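3-hydroxyacyl-thioester dehydratase Z (PDB 2C2I) probably catalyses the reversible hydration of trans-2-enoyl-CoA to (3R)-3-hydroxyacyl-CoA as a hot-dog fold homodimer of the MaoC-like family. Local coordinates at residues A[3-8]-A[79-84]; A[104-109]-A[131-136]; A[42-47]-A[58-63]. One frame throughout, in Å; residues are numbered along the deposited sequence.

Interaction 1. Residues A[3-8]-A[79-84]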
loop_
_atom_site.group_PDB
_atom_site.type_symbol
_atom_site.label_atom_id
_atom_site.label_comp_id
_atom_site.label_asym_id
_atom_site.label_seq_id
_atom_site.Cartn_x
_atom_site.Cartn_y
_atom_site.Cartn_z
ATOM N N THR A 3 -9.302 16.594 17.605
ATOM C CA THR A 3 -8.742 15.704 18.623
ATOM C C THR A 3 -9.881 14.896 19.225
ATOM O O THR A 3 -10.862 15.465 19.706
ATOM C CB THR A 3 -8.015 16.472 19.764
ATOM O OG1 THR A 3 -6.853 17.130 19.248
ATOM C CG2 THR A 3 -7.573 15.517 20.870
ATOM N N PHE A 4 -9.758 13.577 19.169
ATOM C CA PHE A 4 -10.681 12.706 19.873
ATOM C C PHE A 4 -10.037 12.438 21.227
ATOM O O PHE A 4 -8.957 11.861 21.295
ATOM C CB PHE A 4 -10.908 11.410 19.082
ATOM C CG PHE A 4 -11.693 11.614 17.795
ATOM C CD1 PHE A 4 -13.083 11.617 17.805
ATOM C CD2 PHE A 4 -11.039 11.809 16.578
ATOM C CE1 PHE A 4 -13.817 11.816 16.625
ATOM C CE2 PHE A 4 -11.761 12.010 15.397
ATOM C CZ PHE A 4 -13.150 12.017 15.417
ATOM N N GLU A 5 -10.704 12.834 22.303
ATOM C CA GLU A 5 -10.144 12.665 23.652
ATOM C C GLU A 5 -9.927 11.203 24.060
ATOM O O GLU A 5 -9.165 10.922 24.995
ATOM C CB GLU A 5 -10.992 13.417 24.697
ATOM C CG GLU A 5 -11.094 14.945 24.477
ATOM C CD GLU A 5 -9.746 15.668 24.547
ATOM O OE1 GLU A 5 -8.877 15.258 25.360
ATOM O OE2 GLU A 5 -9.559 16.654 23.794
ATOM N N SER A 6 -10.600 10.277 23.368
ATOM C CA SER A 6 -10.540 8.844 23.684
ATOM C C SER A 6 -11.149 8.039 22.557
ATOM O O SER A 6 -11.809 8.592 21.704
ATOM C CB SER A 6 -11.357 8.532 24.944
ATOM O OG SER A 6 -12.746 8.614 24.644
ATOM N N VAL A 7 -10.971 6.717 22.607
ATOM C CA VAL A 7 -11.525 5.817 21.590
ATOM C C VAL A 7 -13.038 5.696 21.706
ATOM O O VAL A 7 -13.727 5.429 20.722
ATOM C CB VAL A 7 -10.858 4.437 21.622
ATOM C CG1 VAL A 7 -9.409 4.544 21.124
ATOM C CG2 VAL A 7 -10.943 3.771 23.032
ATOM N N ALA A 8 -13.562 5.928 22.908
ATOM C CA ALA A 8 -15.033 6.054 23.078
ATOM C C ALA A 8 -15.569 7.244 22.282
ATOM O O ALA A 8 -16.676 7.211 21.711
ATOM C CB ALA A 8 -15.371 6.201 24.548
ATOM N N THR A 79 -6.408 13.364 15.557
ATOM C CA THR A 79 -5.618 12.459 16.365
ATOM C C THR A 79 -6.532 11.823 17.401
ATOM O O THR A 79 -7.612 12.338 17.674
ATOM C CB THR A 79 -4.452 13.165 17.077
ATOM O OG1 THR A 79 -4.971 14.180 17.933
ATOM C CG2 THR A 79 -3.485 13.801 16.052
ATOM N N VAL A 80 -6.089 10.703 17.957
ATOM C CA VAL A 80 -6.851 9.983 18.974
ATOM C C VAL A 80 -5.971 9.848 20.229
ATOM O O VAL A 80 -4.907 9.245 20.177
ATOM C CB VAL A 80 -7.282 8.583 18.465
ATOM C CG1 VAL A 80 -8.039 7.794 19.560
ATOM C CG2 VAL A 80 -8.121 8.687 17.189
ATOM N N LYS A 81 -6.423 10.417 21.347
ATOM C CA LYS A 81 -5.676 10.362 22.607
ATOM C C LYS A 81 -5.909 9.048 23.337
ATOM O O LYS A 81 -6.863 8.313 23.047
ATOM C CB LYS A 81 -6.065 11.532 23.523
ATOM C CG LYS A 81 -5.511 12.892 23.130
ATOM C CD LYS A 81 -6.128 13.973 24.003
ATOM C CE LYS A 81 -5.338 15.292 23.964
ATOM N NZ LYS A 81 -6.013 16.366 24.753
ATOM N N GLY A 82 -5.035 8.739 24.298
ATOM C CA GLY A 82 -5.217 7.549 25.120
ATOM C C GLY A 82 -4.803 6.249 24.440
ATOM O O GLY A 82 -5.100 5.158 24.932
ATOM N N VAL A 83 -4.112 6.363 23.305
ATOM C CA VAL A 83 -3.567 5.181 22.625
ATOM C C VAL A 83 -2.043 5.250 22.415
ATOM O O VAL A 83 -1.466 6.320 22.176
ATOM C CB VAL A 83 -4.319 4.848 21.288
ATOM C CG1 VAL A 83 -5.762 4.391 21.587
ATOM C CG2 VAL A 83 -4.321 6.037 20.358
ATOM N N LYS A 84 -1.404 4.096 22.484
ATOM C CA LYS A 84 0.047 4.033 22.375
ATOM C C LYS A 84 0.517 4.071 20.924
ATOM O O LYS A 84 1.587 4.592 20.628
ATOM C CB LYS A 84 0.561 2.763 23.022
ATOM C CG LYS A 84 0.528 2.790 24.531
ATOM C CD LYS A 84 0.458 1.380 25.138
ATOM C CE LYS A 84 1.624 0.489 24.752
ATOM N NZ LYS A 84 1.905 -0.492 25.861
HETATM O O HOH W 1 -8.386 6.423 24.141
#
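The Phe4 ring meets Thr79 at its edge: the carbonyl O of Thr79 lies near the ring plane, 3.6 Å from CD2, while CG2 of Val80 approaches CD2 obliquely at 4.3 Å. The Phe4 side chain also packs on Ala13 and Tyr78. The other flat group, the Glu5 carboxylate, is met by Lys81: NZ forms a salt bridge with OE1 at 3.1 Å, on the syn side and 15° out of the carboxylate plane. The bend at chi2 (-62°) swings CD of Glu5 back toward 79-84, although CB points away from that segment. The lysine is extended beyond CG, lies side by side with the glutamate and brushes CG2 of Thr3 with its CD and CE.

The backbones form a short parallel two-strand ladder, Thr3 beside Thr79 and Phe4 beside Val80. Phe4 N donates to Thr79 O and Lys81 N to Phe4 O, each at 2.9 Å and almost straight, so Phe4 is held through both its N-H and its carbonyl. Past the ladder a water takes the N-H of Val7 and donates to Lys81 O, bridging the start of helix 7-12, which Ser6 caps through OG to the N of Asp9, to the segment after strand 79-80. On the side of the ladder that carries Phe4 and Val80, CG1 of Val7 sits 3.9 Å from Val80 CG1 and 3.7 Å from Val83 CG1; both of these valines also touch Tyr149 of strand 141-149. The contact thus ties the N-terminal strand to the segment leading into strand 86-95. Glu5 and Lys81 are both exposed, so solvent probably screens their ion pair, while the two backbone bonds set the register of the strands.

Interaction 2. Residues A[104-109]-A[131-136]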
loop_
_atom_site.group_PDB
_atom_site.type_symbol
_atom_site.label_atom_id
_atom_site.label_comp_id
_atom_site.label_asym_id
_atom_site.label_seq_id
_atom_site.Cartn_x
_atom_site.Cartn_y
_atom_site.Cartn_z
ATOM N N SER A 104 3.051 16.870 -8.893
ATOM C CA SER A 104 1.655 17.226 -8.609
ATOM C C SER A 104 1.356 17.353 -7.130
ATOM O O SER A 104 2.084 16.815 -6.299
ATOM C CB SER A 104 0.717 16.166 -9.172
ATOM O OG SER A 104 0.793 16.176 -10.580
ATOM N N ARG A 105 0.247 18.042 -6.816
ATOM C CA ARG A 105 -0.249 18.115 -5.444
ATOM C C ARG A 105 -1.445 17.185 -5.249
ATOM O O ARG A 105 -2.276 17.011 -6.148
ATOM C CB ARG A 105 -0.623 19.541 -5.051
ATOM C CG ARG A 105 0.566 20.485 -5.058
ATOM C CD ARG A 105 0.318 21.696 -4.175
ATOM N NE ARG A 105 -0.895 22.404 -4.569
ATOM C CZ ARG A 105 -1.401 23.422 -3.886
ATOM N NH1 ARG A 105 -0.791 23.847 -2.779
ATOM N NH2 ARG A 105 -2.513 24.012 -4.306
ATOM N N VAL A 106 -1.490 16.571 -4.076
ATOM C CA VAL A 106 -2.586 15.695 -3.686
ATOM C C VAL A 106 -3.179 16.141 -2.325
ATOM O O VAL A 106 -2.504 16.740 -1.497
ATOM C CB VAL A 106 -2.118 14.206 -3.601
ATOM C CG1 VAL A 106 -1.640 13.711 -4.970
ATOM C CG2 VAL A 106 -1.014 14.055 -2.548
ATOM N N ARG A 107 -4.441 15.814 -2.102
ATOM C CA ARG A 107 -5.117 16.163 -0.855
ATOM C C ARG A 107 -6.189 15.107 -0.595
ATOM O O ARG A 107 -6.820 14.604 -1.529
ATOM C CB ARG A 107 -5.751 17.558 -0.983
ATOM C CG ARG A 107 -6.624 17.975 0.154
ATOM C CD ARG A 107 -6.961 19.457 0.018
ATOM N NE ARG A 107 -8.000 19.701 -0.980
ATOM C CZ ARG A 107 -8.602 20.880 -1.133
ATOM N NH1 ARG A 107 -8.250 21.903 -0.361
ATOM N NH2 ARG A 107 -9.550 21.035 -2.045
ATOM N N ALA A 108 -6.411 14.789 0.674
ATOM C CA ALA A 108 -7.344 13.733 1.020
ATOM C C ALA A 108 -8.519 14.261 1.852
ATOM O O ALA A 108 -8.346 15.224 2.608
ATOM C CB ALA A 108 -6.604 12.583 1.776
ATOM N N THR A 109 -9.681 13.614 1.704
ATOM C CA THR A 109 -10.847 13.800 2.572
ATOM C C THR A 109 -11.187 12.430 3.143
ATOM O O THR A 109 -11.247 11.476 2.390
ATOM C CB THR A 109 -12.051 14.245 1.725
ATOM O OG1 THR A 109 -11.694 15.463 1.040
ATOM C CG2 THR A 109 -13.262 14.483 2.633
ATOM N N VAL A 131 -8.471 10.533 -2.258
ATOM C CA VAL A 131 -7.316 11.379 -2.494
ATOM C C VAL A 131 -7.515 12.033 -3.865
ATOM O O VAL A 131 -7.590 11.338 -4.888
ATOM C CB VAL A 131 -5.974 10.575 -2.476
ATOM C CG1 VAL A 131 -4.777 11.513 -2.592
ATOM C CG2 VAL A 131 -5.836 9.764 -1.192
ATOM N N GLU A 132 -7.621 13.363 -3.876
ATOM C CA GLU A 132 -7.686 14.106 -5.137
ATOM C C GLU A 132 -6.296 14.532 -5.564
ATOM O O GLU A 132 -5.411 14.696 -4.727
ATOM C CB GLU A 132 -8.594 15.331 -5.002
ATOM C CG GLU A 132 -8.058 16.435 -4.122
ATOM C CD GLU A 132 -9.089 17.562 -3.961
ATOM O OE1 GLU A 132 -9.571 18.095 -4.989
ATOM O OE2 GLU A 132 -9.427 17.893 -2.812
ATOM N N VAL A 133 -6.111 14.734 -6.871
ATOM C CA VAL A 133 -4.833 15.256 -7.381
ATOM C C VAL A 133 -5.124 16.519 -8.215
ATOM O O VAL A 133 -5.987 16.506 -9.075
ATOM C CB VAL A 133 -3.966 14.151 -8.126
ATOM C CG1 VAL A 133 -4.788 13.330 -9.126
ATOM C CG2 VAL A 133 -2.730 14.748 -8.782
ATOM N N GLU A 134 -4.402 17.593 -7.926
ATOM C CA GLU A 134 -4.772 18.949 -8.361
ATOM C C GLU A 134 -5.019 19.205 -9.859
ATOM O O GLU A 134 -5.829 20.085 -10.198
ATOM C CB GLU A 134 -3.782 19.961 -7.795
ATOM C CG GLU A 134 -4.294 21.400 -7.756
ATOM C CD GLU A 134 -3.364 22.309 -7.006
ATOM O OE1 GLU A 134 -2.137 22.173 -7.185
ATOM O OE2 GLU A 134 -3.861 23.149 -6.223
ATOM N N GLY A 135 -4.380 18.450 -10.750
ATOM C CA GLY A 135 -4.627 18.617 -12.205
ATOM C C GLY A 135 -5.575 17.679 -12.967
ATOM O O GLY A 135 -5.561 17.669 -14.207
ATOM N N SER A 136 -6.393 16.882 -12.270
ATOM C CA SER A 136 -7.375 16.022 -12.955
ATOM C C SER A 136 -8.742 15.937 -12.216
ATOM O O SER A 136 -8.837 16.206 -11.015
ATOM C CB SER A 136 -6.779 14.630 -13.306
ATOM O OG SER A 136 -7.141 13.592 -12.392
HETATM O O HOH W 2 -0.510 20.472 -8.615
HETATM O O HOH W 3 -9.911 15.105 -1.198
HETATM O O HOH W 4 -10.436 20.532 -5.061
#
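Val106 and Val133 face each other as a non-hydrogen-bonded antiparallel pair, Val106 CG1 3.9 Å from Val133 CB, and on the same face Ala108 is paired with Val131. This is the tightly packed side: Val106 CB also rests against CG1 of Val131, all four residues are buried, and Leu70 and Leu73 of helix 70-75 close over Val131 and Ala108. The strands belong to the long hairpin 105-119/122-133 at the heart of the antiparallel sheet of the hot-dog fold, where helix 70-75 lies against the apolar face. Between the two valine-bearing pairs, Arg107 and Glu132 form a hydrogen-bonded pair, each N-H donating to the other's carbonyl O.

The opposite face is polar and hydrated. The bend at chi3 (78°) puts Arg107 NE beside Glu132; NE at 2.9 Å and NH2 at 3.2 Å both reach OE2 from one face of the carboxylate, well above its plane. A water donates to Glu132 OE1 and accepts a weak bond from Arg107 NH2. At the start of strand 105-119, Arg105 uses two nitrogens on two oxygens: NE lies 2.9 Å from Glu134 OE1, and NH2 pairs with OE2 at a length so short that it is doubtful, the two planes 36° apart. A further water accepts from Arg105 N and donates to Glu134 OE1, while Trp23 of strand 17-25 makes a cation-pi contact with Arg105.

Interaction 3. Residues A[42-47]-A[58-63]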
loop_
_atom_site.group_PDB
_atom_site.type_symbol
_atom_site.label_atom_id
_atom_site.label_comp_id
_atom_site.label_asym_id
_atom_site.label_seq_id
_atom_site.Cartn_x
_atom_site.Cartn_y
_atom_site.Cartn_z
ATOM N N GLN A 42 10.065 0.476 -11.683
ATOM C CA GLN A 42 9.548 0.490 -13.039
ATOM C C GLN A 42 9.821 1.855 -13.683
ATOM O O GLN A 42 9.753 2.890 -13.019
ATOM C CB GLN A 42 8.067 0.147 -13.111
ATOM C CG GLN A 42 7.690 -0.312 -14.516
ATOM C CD GLN A 42 6.223 -0.675 -14.693
ATOM O OE1 GLN A 42 5.812 -0.973 -15.789
ATOM N NE2 GLN A 42 5.429 -0.640 -13.610
ATOM N N TRP A 43 10.148 1.825 -14.968
ATOM C CA TRP A 43 10.463 3.042 -15.705
ATOM C C TRP A 43 9.403 4.144 -15.594
ATOM O O TRP A 43 9.756 5.316 -15.501
ATOM C CB TRP A 43 10.757 2.740 -17.165
ATOM C CG TRP A 43 9.607 2.169 -17.928
ATOM C CD1 TRP A 43 9.237 0.860 -17.981
ATOM C CD2 TRP A 43 8.650 2.887 -18.710
ATOM N NE1 TRP A 43 8.143 0.705 -18.795
ATOM C CE2 TRP A 43 7.762 1.935 -19.262
ATOM C CE3 TRP A 43 8.482 4.243 -19.040
ATOM C CZ2 TRP A 43 6.699 2.291 -20.094
ATOM C CZ3 TRP A 43 7.425 4.599 -19.893
ATOM C CH2 TRP A 43 6.548 3.627 -20.405
ATOM N N ILE A 44 8.118 3.774 -15.587
ATOM C CA ILE A 44 7.029 4.760 -15.480
ATOM C C ILE A 44 7.135 5.649 -14.222
ATOM O O ILE A 44 6.587 6.751 -14.198
ATOM C CB ILE A 44 5.622 4.120 -15.548
ATOM C CG1 ILE A 44 5.401 3.145 -14.376
ATOM C CG2 ILE A 44 5.416 3.402 -16.869
ATOM C CD1 ILE A 44 3.964 2.593 -14.324
ATOM N N HIS A 45 7.828 5.168 -13.193
ATOM C CA HIS A 45 7.983 5.924 -11.946
ATOM C C HIS A 45 9.330 6.631 -11.852
ATOM O O HIS A 45 9.413 7.715 -11.265
ATOM C CB HIS A 45 7.800 5.028 -10.709
ATOM C CG HIS A 45 6.576 4.160 -10.762
ATOM N ND1 HIS A 45 5.292 4.668 -10.866
ATOM C CD2 HIS A 45 6.445 2.811 -10.726
ATOM C CE1 HIS A 45 4.433 3.669 -10.906
ATOM N NE2 HIS A 45 5.104 2.534 -10.812
ATOM N N VAL A 46 10.385 6.029 -12.411
ATOM C CA VAL A 46 11.734 6.504 -12.078
ATOM C C VAL A 46 12.645 6.863 -13.259
ATOM O O VAL A 46 13.761 7.343 -13.038
ATOM C CB VAL A 46 12.481 5.562 -11.078
ATOM C CG1 VAL A 46 11.662 5.371 -9.779
ATOM C CG2 VAL A 46 12.778 4.235 -11.713
ATOM N N ASP A 47 12.160 6.674 -14.479
ATOM C CA ASP A 47 12.988 6.914 -15.660
ATOM C C ASP A 47 12.431 8.084 -16.444
ATOM O O ASP A 47 11.601 7.887 -17.321
ATOM C CB ASP A 47 13.026 5.661 -16.540
ATOM C CG ASP A 47 14.110 5.731 -17.621
ATOM O OD1 ASP A 47 14.339 6.824 -18.160
ATOM O OD2 ASP A 47 14.721 4.685 -17.917
ATOM N N THR A 58 5.405 11.880 -18.466
ATOM C CA THR A 58 6.264 12.234 -17.352
ATOM C C THR A 58 6.148 11.073 -16.378
ATOM O O THR A 58 5.281 10.212 -16.563
ATOM C CB THR A 58 5.805 13.551 -16.662
ATOM O OG1 THR A 58 6.771 13.948 -15.678
ATOM C CG2 THR A 58 4.420 13.374 -15.995
ATOM N N THR A 59 7.007 11.058 -15.370
ATOM C CA THR A 59 6.984 9.999 -14.355
ATOM C C THR A 59 5.714 10.142 -13.519
ATOM O O THR A 59 5.250 11.270 -13.282
ATOM C CB THR A 59 8.227 10.010 -13.439
ATOM O OG1 THR A 59 8.523 11.339 -12.987
ATOM C CG2 THR A 59 9.460 9.436 -14.180
ATOM N N ILE A 60 5.165 9.009 -13.077
ATOM C CA ILE A 60 3.996 9.006 -12.178
ATOM C C ILE A 60 4.347 8.284 -10.865
ATOM O O ILE A 60 5.252 7.431 -10.837
ATOM C CB ILE A 60 2.720 8.390 -12.870
ATOM C CG1 ILE A 60 2.896 6.905 -13.223
ATOM C CG2 ILE A 60 2.299 9.178 -14.112
ATOM C CD1 ILE A 60 1.634 6.249 -13.743
ATOM N N ALA A 61 3.657 8.625 -9.777
ATOM C CA ALA A 61 3.869 7.962 -8.493
ATOM C C ALA A 61 3.460 6.486 -8.572
ATOM O O ALA A 61 2.639 6.102 -9.374
ATOM C CB ALA A 61 3.051 8.661 -7.386
ATOM N N HIS A 62 4.031 5.674 -7.693
ATOM C CA HIS A 62 3.545 4.310 -7.494
ATOM C C HIS A 62 2.165 4.425 -6.841
ATOM O O HIS A 62 2.007 5.202 -5.909
ATOM C CB HIS A 62 4.438 3.563 -6.499
ATOM C CG HIS A 62 5.871 3.434 -6.913
ATOM N ND1 HIS A 62 6.765 4.484 -6.850
ATOM C CD2 HIS A 62 6.586 2.351 -7.308
ATOM C CE1 HIS A 62 7.957 4.065 -7.241
ATOM N NE2 HIS A 62 7.874 2.776 -7.533
ATOM N N GLY A 63 1.180 3.690 -7.332
ATOM C CA GLY A 63 -0.121 3.604 -6.625
ATOM C C GLY A 63 0.054 3.176 -5.174
ATOM O O GLY A 63 -0.669 3.670 -4.268
HETATM O O HOH W 5 5.304 7.449 -16.678
#
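His45 donates from ND1 to the carbonyl O of Ile60 at 2.8 Å; the oxygen lies in the ring plane, whereas the nitrogen stands 45° above the plane of the carbonyl. This bond helps fix the rotation of the imidazole, which is sandwiched between Ile44 CG1 over one face and the His62 ring over the other. The two imidazoles stack face to face, centroids 3.9 Å apart and planes at 23°, with His45 CD2 displaced toward the rim of His62. NE2 of His62 is satisfied by the backbone O of Asp40, a residue probably important for catalysis, as is His45.

Ile44 O takes two donors, Ile60 N at 2.9 Å and a water that also donates to Thr58 O. The carbonyl of His45 accepts from Gln28 NE2, and Thr59 OG1 is bonded to the same side chain through OE1, while Thr59 CG2 lies 3.4 Å from His45 O. Gln42, a predicted transition-state stabiliser, donates from NE2 to Ala86 O of the second subunit. The short helix 43-46 and the probable substrate-binding residues 60-63 pack against helix 28-38, where Val31 touches both histidines, and also meet the second subunit, where Ile87 of strand 86-95 touches Ile60.

How the interactions relate
Along the chain interaction 3 is nested within the loop closed by interaction 1, and interaction 2 follows both. Interactions 1 and 3 lie on opposite sides of the chain's centre, their own centres about 37 Å apart; interaction 2 is about 28 Å from the first and about 17 Å from the third, centre to centre. None touches another. Interaction 2 belongs to the central antiparallel sheet, interaction 1 to a separate two-stranded parallel sheet near the surface, and interaction 3 to the probable active site. The dimer brings interactions 1 and 3 of different subunits together: Lys84 O accepts from Trp43 NE1 of the second subunit, shortly before residues 86-89, which probably complete the partner's substrate site.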